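Local coordinates for protein succinylglutamate desuccinylase/aspartoacylase (Ruegeria sp. TM1040, PDB 3NA6) that probably hydrolyses the amide bond of an N-acylated amino acid such as succinylglutamate, as a metal-dependent hydrolase of the aspartoacylase family, at residues 108-113 with 121-126; 59-64 with 99-104; 260-265 with 285-290; 159-164 with 183-188. All blocks are in the same frame, centred on the assembly; numbering follows the deposited sequence.

Contact 1: residues 108-113 with 121-126; sequences GNLNRA and TVTQKI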
loop_
_atom_site.group_PDB
_atom_site.type_symbol
_atom_site.label_atom_id
_atom_site.label_comp_id
_atom_site.label_asym_id
_atom_site.label_seq_id
_atom_site.Cartn_x
_atom_site.Cartn_y
_atom_site.Cartn_z
ATOM N N GLY A 108 -2.879 -3.221 17.553
ATOM C CA GLY A 108 -3.320 -3.561 18.901
ATOM C C GLY A 108 -4.802 -3.304 19.138
ATOM O O GLY A 108 -5.312 -2.205 18.869
ATOM N N ASN A 109 -5.473 -4.326 19.650
ATOM C CA ASN A 109 -6.796 -4.174 20.231
ATOM C C ASN A 109 -6.603 -3.831 21.702
ATOM O O ASN A 109 -6.224 -4.691 22.525
ATOM C CB ASN A 109 -7.615 -5.463 20.093
ATOM C CG ASN A 109 -9.033 -5.314 20.639
ATOM O OD1 ASN A 109 -9.351 -4.323 21.309
ATOM N ND2 ASN A 109 -9.895 -6.285 20.343
ATOM N N LEU A 110 -6.845 -2.572 22.024
ATOM C CA LEU A 110 -6.509 -2.066 23.350
ATOM C C LEU A 110 -7.332 -2.818 24.383
ATOM O O LEU A 110 -6.823 -3.127 25.468
ATOM C CB LEU A 110 -6.782 -0.560 23.467
ATOM C CG LEU A 110 -6.537 0.126 24.827
ATOM C CD1 LEU A 110 -5.142 -0.171 25.436
ATOM C CD2 LEU A 110 -6.752 1.610 24.702
ATOM N N ASN A 111 -8.579 -3.161 24.015
ATOM C CA ASN A 111 -9.461 -3.839 24.936
ATOM C C ASN A 111 -9.016 -5.229 25.318
ATOM O O ASN A 111 -9.560 -5.782 26.280
ATOM C CB ASN A 111 -10.892 -3.910 24.427
ATOM C CG ASN A 111 -11.887 -4.173 25.547
ATOM O OD1 ASN A 111 -11.728 -3.671 26.663
ATOM N ND2 ASN A 111 -12.906 -4.983 25.266
ATOM N N ARG A 112 -8.051 -5.800 24.606
ATOM C CA ARG A 112 -7.476 -7.091 24.996
ATOM C C ARG A 112 -5.971 -6.999 25.300
ATOM O O ARG A 112 -5.286 -8.013 25.310
ATOM C CB ARG A 112 -7.765 -8.140 23.900
ATOM C CG ARG A 112 -9.207 -8.047 23.344
ATOM C CD ARG A 112 -9.818 -9.408 22.945
ATOM N NE ARG A 112 -11.062 -9.260 22.185
ATOM C CZ ARG A 112 -11.273 -9.774 20.975
ATOM N NH1 ARG A 112 -10.339 -10.502 20.374
ATOM N NH2 ARG A 112 -12.437 -9.577 20.373
ATOM N N ALA A 113 -5.466 -5.786 25.564
ATOM C CA ALA A 113 -4.032 -5.564 25.792
ATOM C C ALA A 113 -3.589 -5.577 27.263
ATOM O O ALA A 113 -2.397 -5.451 27.553
ATOM C CB ALA A 113 -3.582 -4.257 25.096
ATOM N N THR A 121 4.658 -2.562 22.830
ATOM C CA THR A 121 4.113 -1.751 21.747
ATOM C C THR A 121 3.402 -0.518 22.312
ATOM O O THR A 121 3.162 -0.441 23.502
ATOM C CB THR A 121 3.120 -2.576 20.875
ATOM O OG1 THR A 121 1.951 -2.933 21.641
ATOM C CG2 THR A 121 3.814 -3.815 20.330
ATOM N N VAL A 122 3.119 0.466 21.461
ATOM C CA VAL A 122 2.372 1.653 21.890
ATOM C C VAL A 122 1.088 1.245 22.652
ATOM O O VAL A 122 0.816 1.740 23.748
ATOM C CB VAL A 122 2.078 2.602 20.714
ATOM C CG1 VAL A 122 1.081 3.642 21.134
ATOM C CG2 VAL A 122 3.419 3.282 20.253
ATOM N N THR A 123 0.319 0.328 22.081
ATOM C CA THR A 123 -0.953 -0.096 22.691
ATOM C C THR A 123 -0.729 -0.708 24.079
ATOM O O THR A 123 -1.482 -0.469 25.009
ATOM C CB THR A 123 -1.707 -1.058 21.744
ATOM O OG1 THR A 123 -2.010 -0.366 20.502
ATOM C CG2 THR A 123 -3.036 -1.542 22.372
ATOM N N GLN A 124 0.327 -1.499 24.214
ATOM C CA GLN A 124 0.671 -2.109 25.485
ATOM C C GLN A 124 1.109 -1.086 26.524
ATOM O O GLN A 124 0.822 -1.260 27.699
ATOM C CB GLN A 124 1.776 -3.145 25.306
ATOM C CG GLN A 124 1.340 -4.318 24.500
ATOM C CD GLN A 124 2.407 -5.339 24.362
ATOM O OE1 GLN A 124 3.544 -5.046 23.970
ATOM N NE2 GLN A 124 2.069 -6.561 24.724
ATOM N N LYS A 125 1.849 -0.070 26.089
ATOM C CA LYS A 125 2.289 1.049 26.957
ATOM C C LYS A 125 1.094 1.898 27.451
ATOM O O LYS A 125 1.037 2.268 28.626
ATOM C CB LYS A 125 3.314 1.930 26.234
ATOM C CG LYS A 125 4.697 1.230 26.006
ATOM C CD LYS A 125 5.518 2.008 24.998
ATOM C CE LYS A 125 6.995 1.868 25.167
ATOM N NZ LYS A 125 7.689 2.447 23.980
ATOM N N ILE A 126 0.108 2.133 26.581
ATOM C CA ILE A 126 -1.160 2.744 26.992
ATOM C C ILE A 126 -1.820 1.907 28.093
ATOM O O ILE A 126 -2.172 2.427 29.163
ATOM C CB ILE A 126 -2.129 2.977 25.802
ATOM C CG1 ILE A 126 -1.525 3.969 24.805
ATOM C CG2 ILE A 126 -3.455 3.517 26.263
ATOM C CD1 ILE A 126 -2.344 4.142 23.467
HETATM O O HOH W 1 -0.418 -6.652 26.023
#
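In the first turn of helix 122-134, Thr-123 presents its methyl group to Leu-110 and Ala-113 of the loop that leads towards the helix. Thr-123 CG2, anti to the backbone N, comes within 3.6 Å of Leu-110 CA and 3.9 Å of Ala-113 CB, so one methyl serves two residues of the loop. The same rotamer (chi1 -61°) puts Thr-123 OG1 beside the backbone N, where it packs 3.8 Å from Gly-108 CA and hydrogen-bonds to Asp-106. The helix start itself is a capping box. Thr-121 N donates to Gln-124 OE1 over 3.0 Å, in the carbonyl plane and on a lone pair, and Gln-124 N returns a weak bond to Thr-121 OG1. The Gln-124 amide is used a second time: with no direct hydrogen bond across the segments, a water accepts from its NE2 and donates to Ala-113 O, linking helix and loop through solvent. On the apolar side, Leu-110 lies in a short 3-10 segment, and its CD2 meets Ile-126 CG2 at 4.1 Å, the two side chains crossing at about a right angle. Leu-110 CD1 reaches back to Thr-123 O at 3.7 Å. Phe-91 and Asn-92 also pack on Leu-110, while Leu-25 of strand 17-26 packs on Ile-126.

Contact 2: residues 59-64 with 99-104; sequences HGDEYE and SARTSP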
loop_
_atom_site.group_PDB
_atom_site.type_symbol
_atom_site.label_atom_id
_atom_site.label_comp_id
_atom_site.label_asym_id
_atom_site.label_seq_id
_atom_site.Cartn_x
_atom_site.Cartn_y
_atom_site.Cartn_z
ATOM N N HIS A 59 -11.958 1.301 21.267
ATOM C CA HIS A 59 -11.865 1.023 19.824
ATOM C C HIS A 59 -12.099 2.319 19.073
ATOM O O HIS A 59 -13.038 3.051 19.378
ATOM C CB HIS A 59 -12.936 0.007 19.417
ATOM C CG HIS A 59 -12.757 -1.326 20.068
ATOM N ND1 HIS A 59 -13.810 -2.066 20.568
ATOM C CD2 HIS A 59 -11.631 -2.034 20.331
ATOM C CE1 HIS A 59 -13.333 -3.183 21.102
ATOM N NE2 HIS A 59 -12.016 -3.198 20.950
ATOM N N GLY A 60 -11.288 2.578 18.058
ATOM C CA GLY A 60 -11.231 3.895 17.420
ATOM C C GLY A 60 -12.395 4.259 16.511
ATOM O O GLY A 60 -12.533 5.416 16.163
ATOM N N ASP A 61 -13.219 3.272 16.132
ATOM C CA ASP A 61 -14.380 3.476 15.235
ATOM C C ASP A 61 -15.736 3.424 15.968
ATOM O O ASP A 61 -16.783 3.053 15.388
ATOM C CB ASP A 61 -14.310 2.503 14.037
ATOM C CG ASP A 61 -14.353 1.006 14.439
ATOM O OD1 ASP A 61 -14.171 0.665 15.628
ATOM O OD2 ASP A 61 -14.600 0.154 13.543
ATOM N N GLU A 62 -15.715 3.831 17.242
ATOM C CA GLU A 62 -16.882 3.783 18.142
ATOM C C GLU A 62 -17.061 5.179 18.779
ATOM O O GLU A 62 -16.254 5.584 19.604
ATOM C CB GLU A 62 -16.666 2.707 19.206
ATOM C CG GLU A 62 -16.657 1.274 18.573
ATOM C CD GLU A 62 -16.292 0.157 19.560
ATOM O OE1 GLU A 62 -16.391 0.368 20.805
ATOM O OE2 GLU A 62 -15.901 -0.946 19.089
ATOM N N TYR A 63 -18.117 5.891 18.395
ATOM C CA TYR A 63 -18.147 7.355 18.527
ATOM C C TYR A 63 -19.034 7.956 19.595
ATOM O O TYR A 63 -18.850 9.108 19.928
ATOM C CB TYR A 63 -18.512 7.978 17.181
ATOM C CG TYR A 63 -17.441 7.676 16.147
ATOM C CD1 TYR A 63 -16.265 8.387 16.139
ATOM C CD2 TYR A 63 -17.596 6.660 15.226
ATOM C CE1 TYR A 63 -15.243 8.108 15.224
ATOM C CE2 TYR A 63 -16.586 6.378 14.291
ATOM C CZ TYR A 63 -15.422 7.087 14.316
ATOM O OH TYR A 63 -14.440 6.802 13.422
ATOM N N GLU A 64 -20.005 7.223 20.119
ATOM C CA GLU A 64 -20.927 7.835 21.086
ATOM C C GLU A 64 -20.194 8.332 22.346
ATOM O O GLU A 64 -20.443 9.449 22.830
ATOM C CB GLU A 64 -22.048 6.882 21.519
ATOM C CG GLU A 64 -23.232 6.672 20.533
ATOM C CD GLU A 64 -22.901 5.721 19.386
ATOM O OE1 GLU A 64 -21.773 5.157 19.391
ATOM O OE2 GLU A 64 -23.784 5.527 18.503
ATOM N N SER A 99 -9.605 6.132 12.425
ATOM C CA SER A 99 -10.986 5.654 12.334
ATOM C C SER A 99 -11.058 4.140 12.234
ATOM O O SER A 99 -11.863 3.595 11.486
ATOM C CB SER A 99 -11.711 6.308 11.146
ATOM O OG SER A 99 -11.698 7.712 11.271
ATOM N N ALA A 100 -10.251 3.475 13.061
ATOM C CA ALA A 100 -10.103 2.034 13.031
ATOM C C ALA A 100 -10.336 1.444 14.426
ATOM O O ALA A 100 -10.027 2.048 15.454
ATOM C CB ALA A 100 -8.727 1.667 12.552
ATOM N N ARG A 101 -10.847 0.230 14.437
ATOM C CA ARG A 101 -10.978 -0.548 15.667
ATOM C C ARG A 101 -9.639 -0.677 16.427
ATOM O O ARG A 101 -9.567 -0.435 17.635
ATOM C CB ARG A 101 -11.527 -1.903 15.336
ATOM C CG ARG A 101 -11.733 -2.848 16.505
ATOM C CD ARG A 101 -12.389 -4.095 16.018
ATOM N NE ARG A 101 -12.526 -5.070 17.082
ATOM C CZ ARG A 101 -13.508 -5.106 17.944
ATOM N NH1 ARG A 101 -14.514 -4.238 17.871
ATOM N NH2 ARG A 101 -13.513 -6.074 18.852
ATOM N N THR A 102 -8.591 -0.972 15.675
ATOM C CA THR A 102 -7.270 -1.246 16.215
ATOM C C THR A 102 -6.272 -0.214 15.745
ATOM O O THR A 102 -6.469 0.470 14.726
ATOM C CB THR A 102 -6.802 -2.654 15.859
ATOM O OG1 THR A 102 -6.639 -2.784 14.430
ATOM C CG2 THR A 102 -7.841 -3.653 16.387
ATOM N N SER A 103 -5.187 -0.110 16.494
ATOM C CA SER A 103 -4.136 0.828 16.154
ATOM C C SER A 103 -3.424 0.506 14.831
ATOM O O SER A 103 -3.015 -0.635 14.571
ATOM C CB SER A 103 -3.101 0.876 17.310
ATOM O OG SER A 103 -1.984 1.696 16.963
ATOM N N PRO A 104 -3.216 1.525 14.004
ATOM C CA PRO A 104 -2.397 1.321 12.836
ATOM C C PRO A 104 -0.887 1.145 13.160
ATOM O O PRO A 104 -0.166 0.616 12.347
ATOM C CB PRO A 104 -2.656 2.593 12.036
ATOM C CG PRO A 104 -2.880 3.623 13.038
ATOM C CD PRO A 104 -3.546 2.950 14.196
HETATM O O HOH W 2 -12.242 8.156 14.183
HETATM O O HOH W 3 -14.922 -1.621 16.710
HETATM O O HOH W 4 -12.352 -0.495 12.057
#
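Arg-101 lays its guanidinium flat on the ring of His-59, the centres 3.9 Å apart and the planes tilted by 29°. The arginine chain is extended from CG to NE and runs beside the histidine in the same direction. NH1 sits over the rim of one ring face, 3.5 Å from His-59 ND1, while CG makes a CH-pi contact with that ring. His-59 ND1 donates to Glu-62 OE2 over 2.8 Å, meeting that oxygen from above the carboxylate plane. Glu-62 is extended beyond CG and reaches back across the type I turn from His-59 to Glu-62; its OE2 makes a long salt bridge, 3.8 Å, with Arg-101 NH1. One water accepts from NH1 and donates to both Glu-62 OE2 and Asp-61 OD1. Asp-61 CG takes the crowded position between N and carbonyl carbon (chi1 61°), and its OD1 lies 3.4 Å from Arg-101 CA; OD2 accepts from Lys-149 N. A weak bond of 3.5 Å runs from Gly-60 N to Arg-101 O. At the far end Tyr-63 OH and Ser-99 OG share a water. His-59 and Glu-62, with His-145, are placed as they might be for a metal site of this family, though no metal is modelled there. With NE2 bonded to Asn-109, ND1 to Glu-62 and a cation against one face, the imidazole would have little freedom to turn.

Contact 3: residues 260-265 with 285-290; sequences LFSEHD and ARVWSP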
loop_
_atom_site.group_PDB
_atom_site.type_symbol
_atom_site.label_atom_id
_atom_site.label_comp_id
_atom_site.label_asym_id
_atom_site.label_seq_id
_atom_site.Cartn_x
_atom_site.Cartn_y
_atom_site.Cartn_z
ATOM N N LEU A 260 -25.093 -17.503 14.488
ATOM C CA LEU A 260 -25.404 -17.352 13.083
ATOM C C LEU A 260 -24.177 -16.773 12.421
ATOM O O LEU A 260 -24.141 -15.619 12.044
ATOM C CB LEU A 260 -26.626 -16.461 12.906
ATOM C CG LEU A 260 -27.907 -17.037 13.501
ATOM C CD1 LEU A 260 -28.949 -15.954 13.570
ATOM C CD2 LEU A 260 -28.407 -18.248 12.711
ATOM N N PHE A 261 -23.144 -17.595 12.343
ATOM C CA PHE A 261 -21.950 -17.257 11.627
ATOM C C PHE A 261 -22.219 -17.497 10.139
ATOM O O PHE A 261 -22.860 -18.472 9.770
ATOM C CB PHE A 261 -20.762 -18.088 12.144
ATOM C CG PHE A 261 -20.131 -17.520 13.407
ATOM C CD1 PHE A 261 -19.330 -16.364 13.350
ATOM C CD2 PHE A 261 -20.353 -18.120 14.665
ATOM C CE1 PHE A 261 -18.759 -15.809 14.510
ATOM C CE2 PHE A 261 -19.776 -17.563 15.859
ATOM C CZ PHE A 261 -18.983 -16.429 15.778
ATOM N N SER A 262 -21.769 -16.589 9.283
ATOM C CA SER A 262 -21.839 -16.845 7.864
ATOM C C SER A 262 -20.759 -17.828 7.460
ATOM O O SER A 262 -19.623 -17.721 7.915
ATOM C CB SER A 262 -21.650 -15.592 7.043
ATOM O OG SER A 262 -21.863 -15.911 5.683
ATOM N N GLU A 263 -21.122 -18.747 6.568
ATOM C CA GLU A 263 -20.159 -19.661 5.951
ATOM C C GLU A 263 -19.872 -19.253 4.495
ATOM O O GLU A 263 -19.299 -20.048 3.736
ATOM C CB GLU A 263 -20.668 -21.105 6.042
ATOM C CG GLU A 263 -20.727 -21.631 7.481
ATOM C CD GLU A 263 -21.057 -23.136 7.599
ATOM O OE1 GLU A 263 -21.772 -23.670 6.734
ATOM O OE2 GLU A 263 -20.606 -23.778 8.580
ATOM N N HIS A 264 -20.263 -18.018 4.120
ATOM C CA HIS A 264 -20.207 -17.547 2.731
ATOM C C HIS A 264 -19.912 -16.057 2.648
ATOM O O HIS A 264 -20.406 -15.300 3.455
ATOM C CB HIS A 264 -21.556 -17.782 2.062
ATOM C CG HIS A 264 -21.992 -19.211 2.048
ATOM N ND1 HIS A 264 -21.667 -20.081 1.024
ATOM C CD2 HIS A 264 -22.728 -19.923 2.929
ATOM C CE1 HIS A 264 -22.189 -21.266 1.276
ATOM N NE2 HIS A 264 -22.830 -21.203 2.429
ATOM N N ASP A 265 -19.108 -15.642 1.677
ATOM C CA ASP A 265 -18.978 -14.225 1.345
ATOM C C ASP A 265 -20.165 -13.889 0.469
ATOM O O ASP A 265 -20.515 -14.658 -0.426
ATOM C CB ASP A 265 -17.723 -13.934 0.510
ATOM C CG ASP A 265 -16.421 -14.362 1.199
ATOM O OD1 ASP A 265 -16.294 -14.204 2.417
ATOM O OD2 ASP A 265 -15.513 -14.856 0.499
ATOM N N ALA A 285 -31.601 -13.697 8.132
ATOM C CA ALA A 285 -30.744 -13.115 7.096
ATOM C C ALA A 285 -30.605 -14.027 5.901
ATOM O O ALA A 285 -30.776 -15.270 6.020
ATOM C CB ALA A 285 -29.380 -12.799 7.658
ATOM N N ARG A 286 -30.311 -13.429 4.744
ATOM C CA ARG A 286 -29.930 -14.192 3.559
ATOM C C ARG A 286 -28.658 -13.616 2.963
ATOM O O ARG A 286 -28.501 -12.391 2.893
ATOM C CB ARG A 286 -31.038 -14.186 2.513
ATOM C CG ARG A 286 -32.356 -14.744 3.025
ATOM C CD ARG A 286 -33.374 -14.914 1.914
ATOM N NE ARG A 286 -33.839 -13.640 1.386
ATOM C CZ ARG A 286 -34.736 -13.530 0.416
ATOM N NH1 ARG A 286 -35.265 -14.633 -0.119
ATOM N NH2 ARG A 286 -35.082 -12.328 -0.030
ATOM N N VAL A 287 -27.760 -14.507 2.540
ATOM C CA VAL A 287 -26.546 -14.132 1.827
ATOM C C VAL A 287 -26.653 -14.464 0.319
ATOM O O VAL A 287 -26.837 -15.664 -0.083
ATOM C CB VAL A 287 -25.290 -14.774 2.450
ATOM C CG1 VAL A 287 -24.027 -14.198 1.769
ATOM C CG2 VAL A 287 -25.221 -14.433 3.948
ATOM N N TRP A 288 -26.591 -13.407 -0.504
ATOM C CA TRP A 288 -26.731 -13.527 -1.966
ATOM C C TRP A 288 -25.326 -13.582 -2.570
ATOM O O TRP A 288 -24.387 -13.012 -2.031
ATOM C CB TRP A 288 -27.494 -12.345 -2.558
ATOM C CG TRP A 288 -28.914 -12.234 -2.132
ATOM C CD1 TRP A 288 -29.405 -11.577 -1.028
ATOM C CD2 TRP A 288 -30.038 -12.828 -2.775
ATOM N NE1 TRP A 288 -30.781 -11.713 -0.974
ATOM C CE2 TRP A 288 -31.189 -12.503 -2.013
ATOM C CE3 TRP A 288 -30.192 -13.605 -3.930
ATOM C CZ2 TRP A 288 -32.477 -12.920 -2.382
ATOM C CZ3 TRP A 288 -31.455 -14.047 -4.266
ATOM C CH2 TRP A 288 -32.583 -13.688 -3.504
ATOM N N SER A 289 -25.197 -14.267 -3.683
ATOM C CA SER A 289 -23.933 -14.379 -4.389
ATOM C C SER A 289 -23.454 -13.021 -4.786
ATOM O O SER A 289 -24.200 -12.252 -5.430
ATOM C CB SER A 289 -24.077 -15.217 -5.672
ATOM O OG SER A 289 -22.875 -15.192 -6.433
ATOM N N PRO A 290 -22.190 -12.728 -4.465
ATOM C CA PRO A 290 -21.552 -11.500 -4.902
ATOM C C PRO A 290 -21.039 -11.538 -6.322
ATOM O O PRO A 290 -20.518 -10.544 -6.788
ATOM C CB PRO A 290 -20.350 -11.408 -3.972
ATOM C CG PRO A 290 -19.890 -12.784 -3.897
ATOM C CD PRO A 290 -21.202 -13.634 -3.840
#
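Val-287, on strand 283-288, directs its two methyls at different parts of segment 260-265. With CG1 anti to the backbone N (chi1 -173°), that methyl lies 4.1 Å from Asp-265 C and equally far from His-264 O, whereas CG2 approaches Ser-262 OG at 4.1 Å. The CB atoms of Ser-262 and His-264 point toward segment 285-290, and His-264 CB comes to 4.4 Å from Val-287 CG1. Farther along, the Pro-290 ring brings CD to 3.6 Å from Asp-265 O, while the carboxylate of Asp-265 leads away to the backbone N of Ser-319. Ser-262 OG, itself anti to its backbone N, donates to His-264 O over 2.7 Å, in the carbonyl plane and on a lone pair. An alanine at Ser-262 would probably leave His-264 O without this donor, open a small gap beside Val-287 CG2 and let the loop move more freely. The two segments pack without pairing: strand 260-261 bonds to strand 322-327 of one beta sheet, and strand 283-288 belongs to another. Tyr-300 and Ile-317 also pack on both Ser-262 and Val-287. Neighbouring subunits lie close by, since Arg-97 of the second subunit packs on Asp-265 and Arg-97 of the third on Pro-290. Chemically this is a thin contact of valine and proline carbons against backbone and hydroxyl atoms; the Ser-262 to His-264 bond stays within its own segment and probably steadies that loop, and no hydrogen bond crosses between the segments.

Contact 4: residues 159-164 with 183-188; sequences AHILED and SVQLLE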
loop_
_atom_site.group_PDB
_atom_site.type_symbol
_atom_site.label_atom_id
_atom_site.label_comp_id
_atom_site.label_asym_id
_atom_site.label_seq_id
_atom_site.Cartn_x
_atom_site.Cartn_y
_atom_site.Cartn_z
ATOM N N ALA A 159 -23.643 -4.807 32.860
ATOM C CA ALA A 159 -22.988 -5.134 34.134
ATOM C C ALA A 159 -22.606 -6.620 34.099
ATOM O O ALA A 159 -23.340 -7.446 33.493
ATOM C CB ALA A 159 -23.987 -4.908 35.302
ATOM N N HIS A 160 -21.525 -6.979 34.790
ATOM C CA HIS A 160 -20.995 -8.322 34.700
ATOM C C HIS A 160 -21.338 -9.201 35.892
ATOM O O HIS A 160 -21.511 -8.730 37.011
ATOM C CB HIS A 160 -19.490 -8.287 34.468
ATOM C CG HIS A 160 -19.111 -7.713 33.142
ATOM N ND1 HIS A 160 -18.215 -6.670 33.002
ATOM C CD2 HIS A 160 -19.554 -7.998 31.891
ATOM C CE1 HIS A 160 -18.113 -6.348 31.724
ATOM N NE2 HIS A 160 -18.906 -7.145 31.028
ATOM N N ILE A 161 -21.466 -10.492 35.601
ATOM C CA ILE A 161 -21.554 -11.520 36.596
ATOM C C ILE A 161 -20.127 -11.753 37.042
ATOM O O ILE A 161 -19.239 -12.060 36.215
ATOM C CB ILE A 161 -22.135 -12.810 36.019
ATOM C CG1 ILE A 161 -23.597 -12.594 35.583
ATOM C CG2 ILE A 161 -22.023 -13.957 37.053
ATOM C CD1 ILE A 161 -24.571 -12.210 36.759
ATOM N N LEU A 162 -19.907 -11.570 38.345
ATOM C CA LEU A 162 -18.589 -11.652 38.952
ATOM C C LEU A 162 -18.640 -12.627 40.124
ATOM O O LEU A 162 -19.699 -12.844 40.760
ATOM C CB LEU A 162 -18.182 -10.258 39.467
ATOM C CG LEU A 162 -18.138 -9.117 38.445
ATOM C CD1 LEU A 162 -18.058 -7.785 39.147
ATOM C CD2 LEU A 162 -16.946 -9.280 37.467
ATOM N N GLU A 163 -17.474 -13.169 40.444
ATOM C CA GLU A 163 -17.309 -13.962 41.664
ATOM C C GLU A 163 -17.582 -13.163 42.930
ATOM O O GLU A 163 -18.140 -13.703 43.874
ATOM C CB GLU A 163 -15.886 -14.527 41.774
ATOM C CG GLU A 163 -15.485 -15.525 40.678
ATOM C CD GLU A 163 -16.284 -16.821 40.705
ATOM O OE1 GLU A 163 -16.905 -17.140 41.748
ATOM O OE2 GLU A 163 -16.280 -17.530 39.675
ATOM N N ASP A 164 -17.140 -11.904 42.984
ATOM C CA ASP A 164 -17.455 -11.029 44.135
ATOM C C ASP A 164 -18.892 -10.502 43.976
ATOM O O ASP A 164 -19.125 -9.541 43.222
ATOM C CB ASP A 164 -16.472 -9.857 44.198
ATOM C CG ASP A 164 -16.702 -8.954 45.398
ATOM O OD1 ASP A 164 -17.797 -9.050 45.967
ATOM O OD2 ASP A 164 -15.803 -8.122 45.745
ATOM N N SER A 183 -31.014 -2.940 29.008
ATOM C CA SER A 183 -30.201 -3.270 30.179
ATOM C C SER A 183 -29.835 -4.737 30.116
ATOM O O SER A 183 -30.687 -5.571 29.789
ATOM C CB SER A 183 -30.999 -3.011 31.456
ATOM O OG SER A 183 -31.146 -1.633 31.689
ATOM N N VAL A 184 -28.573 -5.030 30.421
ATOM C CA VAL A 184 -28.038 -6.392 30.428
ATOM C C VAL A 184 -27.149 -6.647 31.640
ATOM O O VAL A 184 -26.417 -5.760 32.071
ATOM C CB VAL A 184 -27.109 -6.664 29.233
ATOM C CG1 VAL A 184 -27.068 -8.164 28.979
ATOM C CG2 VAL A 184 -27.527 -5.884 27.999
ATOM N N GLN A 185 -27.214 -7.860 32.174
ATOM C CA GLN A 185 -26.204 -8.368 33.094
ATOM C C GLN A 185 -25.779 -9.729 32.538
ATOM O O GLN A 185 -26.626 -10.621 32.377
ATOM C CB GLN A 185 -26.785 -8.568 34.480
ATOM C CG GLN A 185 -25.749 -8.942 35.520
ATOM C CD GLN A 185 -26.347 -9.117 36.892
ATOM O OE1 GLN A 185 -27.378 -9.753 37.038
ATOM N NE2 GLN A 185 -25.685 -8.568 37.912
ATOM N N LEU A 186 -24.479 -9.897 32.297
ATOM C CA LEU A 186 -23.957 -11.079 31.613
ATOM C C LEU A 186 -22.588 -11.513 32.152
ATOM O O LEU A 186 -21.786 -10.687 32.581
ATOM C CB LEU A 186 -23.801 -10.746 30.133
ATOM C CG LEU A 186 -22.781 -9.624 29.855
ATOM C CD1 LEU A 186 -21.508 -10.251 29.387
ATOM C CD2 LEU A 186 -23.243 -8.641 28.809
ATOM N N LEU A 187 -22.323 -12.809 32.075
ATOM C CA LEU A 187 -21.011 -13.356 32.339
ATOM C C LEU A 187 -20.166 -13.139 31.109
ATOM O O LEU A 187 -20.577 -13.485 30.034
ATOM C CB LEU A 187 -21.138 -14.854 32.626
ATOM C CG LEU A 187 -19.859 -15.619 32.962
ATOM C CD1 LEU A 187 -19.144 -15.082 34.243
ATOM C CD2 LEU A 187 -20.254 -17.080 33.116
ATOM N N GLU A 188 -18.992 -12.545 31.265
ATOM C CA GLU A 188 -18.065 -12.339 30.167
ATOM C C GLU A 188 -17.288 -13.631 29.939
ATOM O O GLU A 188 -16.546 -14.060 30.809
ATOM C CB GLU A 188 -17.110 -11.205 30.517
ATOM C CG GLU A 188 -16.048 -10.903 29.499
ATOM C CD GLU A 188 -16.612 -10.662 28.101
ATOM O OE1 GLU A 188 -17.475 -9.765 27.963
ATOM O OE2 GLU A 188 -16.188 -11.384 27.156
HETATM O O HOH W 5 -23.434 -6.973 37.737
HETATM O O HOH W 6 -18.352 -11.437 33.825
#
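Ile-161 rests on three consecutive residues of segment 183-188, its carbons spread over Gln-185, Leu-186 and Leu-187. CB lies 4.1 Å from Leu-187 CB. CG1, anti to the carbonyl carbon, reaches Leu-186 C at 3.7 Å and is equally close to Leu-187 N, a buried donor for which the model holds no partner. CG2 branches to the Leu-187 CD1 methyl, the two side chains crossing at about a right angle. At the tip, CD1, turned by chi2 -62°, meets Gln-185 CD at 3.6 Å and touches that residue's CG and OE1 as well. An alanine in place of Ile-161 would probably strip the CD1 methyl from the Gln-185 amide and open a gap beside Leu-187 CD1. The backbone beneath is joined by three hydrogen bonds: Ala-159 N to Val-184 O, Leu-186 N to Ala-159 O, and Ile-161 N to Leu-186 O, the last with its donor well above the carbonyl plane. Across the sheet from Ala-159 and Gln-185, His-160 lies beside Leu-186, with CD2 3.9 Å from Leu-186 CD1, and its ND1 bonds to Glu-200. Two waters add bridges: one from His-160 O to the Gln-185 side-chain NE2, the other from Ile-161 O to Glu-188 N. Gln-168 of helix 165-178 packs on both Ile-161 and Gln-185, and Phe-172 joins it on the glutamine. Parallel strands 156-160 and 182-186, connected through that helix, form a beta-alpha-beta crossover near one edge of the large mixed sheet.

Along the chain, contact 2 closes before contact 1 opens, then come contact 4 and contact 3. Contacts 1 and 2 touch, their centres 13 Å apart: Gly-108 O probably bonds to Ser-103 N, and the loop against helix 122-134 may act as a second shell to the possible metal site. Contact 4, on the large mixed sheet, lies on the opposite side of the chain's centre from contact 2, their centres about 25 Å apart. Contact 3 joins beta sheets farther out, its centre about 32 Å from those of contacts 1 and 4. Contacts 2 and 3 both touch the third subunit, so the assembly engages the surroundings of the presumed active site and the outlying beta region alike.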